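Local coordinates for protein mRNA export factor GLE1 (Saccharomyces cerevisiae, PDB 6B4E) that serves as a component of the nuclear pore complex in mRNA export, its C-terminal part including the region that interacts with NUP42, DBP5 and GFD1, at residues 172-185 and 225-238. Numbering follows the deposited sequence.
Sequences YDERMGGILSLFAI and NTHFVILGSWWDAA
D173 reaches across to N225 and T226 where two roughly parallel helices of the all-helical C-terminal domain of GLE1 pack together; the axes of 172-185 and 225-238 come within 8.2 Å and cross at -35°. From its base outward, D173 CB faces V229 CG2 loosely, and with CG anti to the carbonyl carbon (chi1 -74°) the carboxylate is carried over N225 and T226. There OD2 takes the hydroxyl of T226, OG1 to OD2 2.6 Å, nearly in line with the D173 CG-OD2 bond. OD1 accepts N225 ND2 at 2.9 Å, from above the carboxylate plane, while N225 OD1 is held by G272 N. An alanine in place of D173 would remove both acceptors and is likely to leave the T226 hydroxyl and N225 ND2 without their mates here. T226 OG1 also sits at the edge of the Y172 ring, 3.4 Å from CE2. G177 lets the backbones draw in to 4.6 Å between its CA and that of I230; a CB at this position would probably come too close to S233 OG. On one flank of the seam the contacts are apolar: L180 CD1 meets I230 CD1, L180 CD2 rests on W234 CB, and A184 CB approaches W234 CD1 at 3.5 Å. Elsewhere, one water donates to both S181 OG and S233 O, while S181 OG gives its own proton to G177 O, 3.0 Å away and above the carbonyl plane.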
loop_
_atom_site.group_PDB
_atom_site.type_symbol
_atom_site.label_atom_id
_atom_site.label_comp_id
_atom_site.label_asym_id
_atom_site.label_seq_id
_atom_site.Cartn_x
_atom_site.Cartn_y
_atom_site.Cartn_z
ATOM N N TYR A 172 6.877 11.286 -9.264
ATOM C CA TYR A 172 6.053 10.086 -9.323
ATOM C C TYR A 172 6.614 8.991 -8.433
ATOM O O TYR A 172 5.883 8.372 -7.646
ATOM C CB TYR A 172 5.963 9.612 -10.769
ATOM C CG TYR A 172 5.250 8.298 -10.954
ATOM C CD1 TYR A 172 3.862 8.211 -10.920
ATOM C CD2 TYR A 172 5.969 7.133 -11.192
ATOM C CE1 TYR A 172 3.213 6.978 -11.103
ATOM C CE2 TYR A 172 5.335 5.918 -11.395
ATOM C CZ TYR A 172 3.967 5.841 -11.341
ATOM O OH TYR A 172 3.384 4.608 -11.533
ATOM N N ASP A 173 7.908 8.715 -8.558
ATOM C CA ASP A 173 8.499 7.622 -7.793
ATOM C C ASP A 173 8.356 7.860 -6.298
ATOM O O ASP A 173 8.031 6.936 -5.546
ATOM C CB ASP A 173 9.974 7.441 -8.159
ATOM C CG ASP A 173 10.166 6.798 -9.530
ATOM O OD1 ASP A 173 11.285 6.897 -10.074
ATOM O OD2 ASP A 173 9.206 6.223 -10.067
ATOM N N GLU A 174 8.607 9.089 -5.845
ATOM C CA GLU A 174 8.587 9.343 -4.410
ATOM C C GLU A 174 7.169 9.300 -3.862
ATOM O O GLU A 174 6.958 8.800 -2.746
ATOM C CB GLU A 174 9.283 10.659 -4.097
ATOM C CG GLU A 174 10.811 10.570 -4.293
ATOM C CD GLU A 174 11.583 11.787 -3.798
ATOM O OE1 GLU A 174 10.952 12.786 -3.399
ATOM O OE2 GLU A 174 12.833 11.743 -3.808
ATOM N N ARG A 175 6.184 9.739 -4.651
ATOM C CA ARG A 175 4.783 9.546 -4.280
ATOM C C ARG A 175 4.429 8.062 -4.166
ATOM O O ARG A 175 3.775 7.636 -3.204
ATOM C CB ARG A 175 3.856 10.223 -5.297
ATOM C CG ARG A 175 3.884 11.715 -5.279
ATOM C CD ARG A 175 2.699 12.319 -6.034
ATOM N NE ARG A 175 2.550 11.824 -7.409
ATOM C CZ ARG A 175 1.647 10.924 -7.812
ATOM N NH1 ARG A 175 0.783 10.393 -6.954
ATOM N NH2 ARG A 175 1.591 10.554 -9.087
ATOM N N MET A 176 4.827 7.254 -5.156
ATOM C CA MET A 176 4.486 5.838 -5.097
ATOM C C MET A 176 5.133 5.187 -3.879
ATOM O O MET A 176 4.509 4.363 -3.197
ATOM C CB MET A 176 4.922 5.112 -6.376
ATOM C CG MET A 176 4.241 5.582 -7.651
ATOM S SD MET A 176 2.447 5.426 -7.628
ATOM C CE MET A 176 2.009 7.131 -7.281
ATOM N N GLY A 177 6.381 5.553 -3.587
ATOM C CA GLY A 177 7.070 4.936 -2.466
ATOM C C GLY A 177 6.422 5.284 -1.142
ATOM O O GLY A 177 6.274 4.425 -0.265
ATOM N N GLY A 178 5.968 6.532 -1.006
ATOM C CA GLY A 178 5.313 6.936 0.223
ATOM C C GLY A 178 3.998 6.209 0.429
ATOM O O GLY A 178 3.705 5.726 1.530
ATOM N N ILE A 179 3.188 6.102 -0.631
ATOM C CA ILE A 179 1.920 5.380 -0.507
ATOM C C ILE A 179 2.170 3.923 -0.159
ATOM O O ILE A 179 1.548 3.360 0.754
ATOM C CB ILE A 179 1.095 5.493 -1.799
ATOM C CG1 ILE A 179 0.757 6.936 -2.092
ATOM C CG2 ILE A 179 -0.198 4.678 -1.645
ATOM C CD1 ILE A 179 0.141 7.137 -3.469
ATOM N N LEU A 180 3.072 3.278 -0.885
ATOM C CA LEU A 180 3.293 1.869 -0.609
ATOM C C LEU A 180 3.884 1.649 0.779
ATOM O O LEU A 180 3.538 0.658 1.430
ATOM C CB LEU A 180 4.173 1.244 -1.683
ATOM C CG LEU A 180 3.749 -0.211 -1.798
ATOM C CD1 LEU A 180 3.414 -0.600 -3.197
ATOM C CD2 LEU A 180 4.839 -1.045 -1.251
ATOM N N SER A 181 4.742 2.568 1.247
ATOM C CA SER A 181 5.260 2.554 2.617
ATOM C C SER A 181 4.140 2.426 3.630
ATOM O O SER A 181 4.222 1.652 4.590
ATOM C CB SER A 181 6.006 3.854 2.920
ATOM O OG SER A 181 7.332 3.831 2.471
ATOM N N LEU A 182 3.110 3.242 3.464
ATOM C CA LEU A 182 1.992 3.200 4.387
ATOM C C LEU A 182 1.277 1.856 4.322
ATOM O O LEU A 182 0.963 1.259 5.358
ATOM C CB LEU A 182 1.025 4.334 4.075
ATOM C CG LEU A 182 -0.255 4.299 4.912
ATOM C CD1 LEU A 182 0.053 4.546 6.384
ATOM C CD2 LEU A 182 -1.310 5.295 4.400
ATOM N N PHE A 183 1.000 1.365 3.115
ATOM C CA PHE A 183 0.302 0.088 2.993
ATOM C C PHE A 183 1.153 -1.041 3.556
ATOM O O PHE A 183 0.649 -1.918 4.265
ATOM C CB PHE A 183 -0.049 -0.178 1.531
ATOM C CG PHE A 183 -0.863 -1.433 1.312
ATOM C CD1 PHE A 183 -2.179 -1.489 1.709
ATOM C CD2 PHE A 183 -0.300 -2.538 0.694
ATOM C CE1 PHE A 183 -2.929 -2.639 1.501
ATOM C CE2 PHE A 183 -1.040 -3.682 0.479
ATOM C CZ PHE A 183 -2.356 -3.732 0.886
ATOM N N ALA A 184 2.450 -1.007 3.274
ATOM C CA ALA A 184 3.363 -2.007 3.806
ATOM C C ALA A 184 3.267 -2.100 5.325
ATOM O O ALA A 184 3.131 -3.199 5.880
ATOM C CB ALA A 184 4.789 -1.683 3.370
ATOM N N ILE A 185 3.381 -0.957 6.008
ATOM C CA ILE A 185 3.217 -0.895 7.463
ATOM C C ILE A 185 1.932 -1.597 7.880
ATOM O O ILE A 185 1.921 -2.427 8.799
ATOM C CB ILE A 185 3.214 0.574 7.937
ATOM C CG1 ILE A 185 4.619 1.193 7.844
ATOM C CG2 ILE A 185 2.637 0.711 9.357
ATOM C CD1 ILE A 185 5.639 0.658 8.839
ATOM N N ASN A 225 11.875 1.709 -13.000
ATOM C CA ASN A 225 12.525 2.073 -11.748
ATOM C C ASN A 225 11.542 2.059 -10.589
ATOM O O ASN A 225 11.926 1.733 -9.456
ATOM C CB ASN A 225 13.171 3.448 -11.869
ATOM C CG ASN A 225 13.859 3.880 -10.588
ATOM O OD1 ASN A 225 14.755 3.201 -10.084
ATOM N ND2 ASN A 225 13.459 5.027 -10.067
ATOM N N THR A 226 10.273 2.404 -10.854
ATOM C CA THR A 226 9.290 2.558 -9.782
ATOM C C THR A 226 9.049 1.247 -9.046
ATOM O O THR A 226 8.802 1.245 -7.836
ATOM C CB THR A 226 7.968 3.083 -10.340
ATOM O OG1 THR A 226 8.212 4.144 -11.289
ATOM C CG2 THR A 226 7.104 3.598 -9.223
ATOM N N HIS A 227 9.074 0.122 -9.758
ATOM C CA HIS A 227 8.929 -1.161 -9.073
ATOM C C HIS A 227 10.004 -1.327 -8.010
ATOM O O HIS A 227 9.736 -1.822 -6.904
ATOM C CB HIS A 227 9.010 -2.312 -10.067
ATOM C CG HIS A 227 7.851 -2.370 -11.004
ATOM N ND1 HIS A 227 7.841 -1.705 -12.213
ATOM C CD2 HIS A 227 6.656 -2.996 -10.906
ATOM C CE1 HIS A 227 6.693 -1.932 -12.827
ATOM N NE2 HIS A 227 5.959 -2.717 -12.057
ATOM N N PHE A 228 11.227 -0.927 -8.329
ATOM C CA PHE A 228 12.308 -1.064 -7.373
ATOM C C PHE A 228 12.159 -0.067 -6.241
ATOM O O PHE A 228 12.465 -0.385 -5.086
ATOM C CB PHE A 228 13.658 -0.890 -8.069
ATOM C CG PHE A 228 13.999 -2.014 -9.022
ATOM C CD1 PHE A 228 14.466 -3.225 -8.551
ATOM C CD2 PHE A 228 13.833 -1.857 -10.384
ATOM C CE1 PHE A 228 14.770 -4.251 -9.418
ATOM C CE2 PHE A 228 14.144 -2.879 -11.259
ATOM C CZ PHE A 228 14.618 -4.080 -10.768
ATOM N N VAL A 229 11.708 1.148 -6.562
ATOM C CA VAL A 229 11.462 2.146 -5.532
ATOM C C VAL A 229 10.444 1.630 -4.520
ATOM O O VAL A 229 10.671 1.704 -3.311
ATOM C CB VAL A 229 11.009 3.477 -6.161
ATOM C CG1 VAL A 229 10.591 4.465 -5.072
ATOM C CG2 VAL A 229 12.136 4.074 -6.973
ATOM N N ILE A 230 9.288 1.151 -4.986
ATOM C CA ILE A 230 8.268 0.761 -4.022
ATOM C C ILE A 230 8.717 -0.475 -3.252
ATOM O O ILE A 230 8.353 -0.638 -2.081
ATOM C CB ILE A 230 6.894 0.560 -4.688
ATOM C CG1 ILE A 230 6.898 -0.604 -5.673
ATOM C CG2 ILE A 230 6.437 1.866 -5.366
ATOM C CD1 ILE A 230 6.491 -1.935 -5.037
ATOM N N LEU A 231 9.513 -1.359 -3.871
ATOM C CA LEU A 231 10.025 -2.517 -3.139
ATOM C C LEU A 231 10.994 -2.092 -2.043
ATOM O O LEU A 231 11.037 -2.703 -0.971
ATOM C CB LEU A 231 10.699 -3.507 -4.099
ATOM C CG LEU A 231 9.773 -4.337 -5.003
ATOM C CD1 LEU A 231 10.567 -5.180 -5.990
ATOM C CD2 LEU A 231 8.869 -5.218 -4.171
ATOM N N GLY A 232 11.787 -1.054 -2.291
ATOM C CA GLY A 232 12.674 -0.555 -1.251
ATOM C C GLY A 232 11.918 0.155 -0.146
ATOM O O GLY A 232 12.234 -0.004 1.036
ATOM N N SER A 233 10.901 0.952 -0.511
ATOM C CA SER A 233 10.044 1.535 0.507
ATOM C C SER A 233 9.354 0.449 1.319
ATOM O O SER A 233 9.225 0.563 2.550
ATOM C CB SER A 233 8.994 2.433 -0.148
ATOM O OG SER A 233 9.639 3.503 -0.800
ATOM N N TRP A 234 8.840 -0.579 0.630
ATOM C CA TRP A 234 8.237 -1.725 1.300
ATOM C C TRP A 234 9.221 -2.367 2.269
ATOM O O TRP A 234 8.882 -2.653 3.424
ATOM C CB TRP A 234 7.768 -2.752 0.266
ATOM C CG TRP A 234 7.295 -4.005 0.930
ATOM C CD1 TRP A 234 6.030 -4.280 1.358
ATOM C CD2 TRP A 234 8.097 -5.134 1.297
ATOM N NE1 TRP A 234 5.994 -5.506 1.965
ATOM C CE2 TRP A 234 7.245 -6.052 1.945
ATOM C CE3 TRP A 234 9.447 -5.456 1.142
ATOM C CZ2 TRP A 234 7.697 -7.273 2.420
ATOM C CZ3 TRP A 234 9.896 -6.677 1.625
ATOM C CH2 TRP A 234 9.030 -7.547 2.262
ATOM N N TRP A 235 10.448 -2.606 1.804
ATOM C CA TRP A 235 11.470 -3.282 2.604
ATOM C C TRP A 235 11.750 -2.541 3.905
ATOM O O TRP A 235 11.743 -3.141 4.986
ATOM C CB TRP A 235 12.739 -3.400 1.768
ATOM C CG TRP A 235 13.876 -4.250 2.291
ATOM C CD1 TRP A 235 14.607 -4.064 3.429
ATOM C CD2 TRP A 235 14.440 -5.379 1.631
ATOM N NE1 TRP A 235 15.601 -5.023 3.518
ATOM C CE2 TRP A 235 15.506 -5.847 2.423
ATOM C CE3 TRP A 235 14.132 -6.052 0.445
ATOM C CZ2 TRP A 235 16.286 -6.940 2.051
ATOM C CZ3 TRP A 235 14.899 -7.147 0.087
ATOM C CH2 TRP A 235 15.961 -7.581 0.885
ATOM N N ASP A 236 11.997 -1.233 3.815
ATOM C CA ASP A 236 12.271 -0.430 5.001
ATOM C C ASP A 236 11.113 -0.472 5.987
ATOM O O ASP A 236 11.327 -0.340 7.198
ATOM C CB ASP A 236 12.561 1.028 4.612
ATOM C CG ASP A 236 13.964 1.237 4.065
ATOM O OD1 ASP A 236 14.114 2.105 3.186
ATOM O OD2 ASP A 236 14.909 0.580 4.529
ATOM N N ALA A 237 9.880 -0.622 5.489
ATOM C CA ALA A 237 8.687 -0.649 6.321
ATOM C C ALA A 237 8.335 -2.022 6.892
ATOM O O ALA A 237 7.679 -2.082 7.939
ATOM C CB ALA A 237 7.471 -0.169 5.516
ATOM N N ALA A 238 8.715 -3.132 6.224
ATOM C CA ALA A 238 8.110 -4.416 6.566
ATOM C C ALA A 238 9.009 -5.633 6.401
ATOM O O ALA A 238 8.566 -6.729 6.747
ATOM C CB ALA A 238 6.840 -4.613 5.723
HETATM O O HOH W 1 9.672 3.129 3.626
HETATM O O HOH W 2 10.039 5.481 1.183
#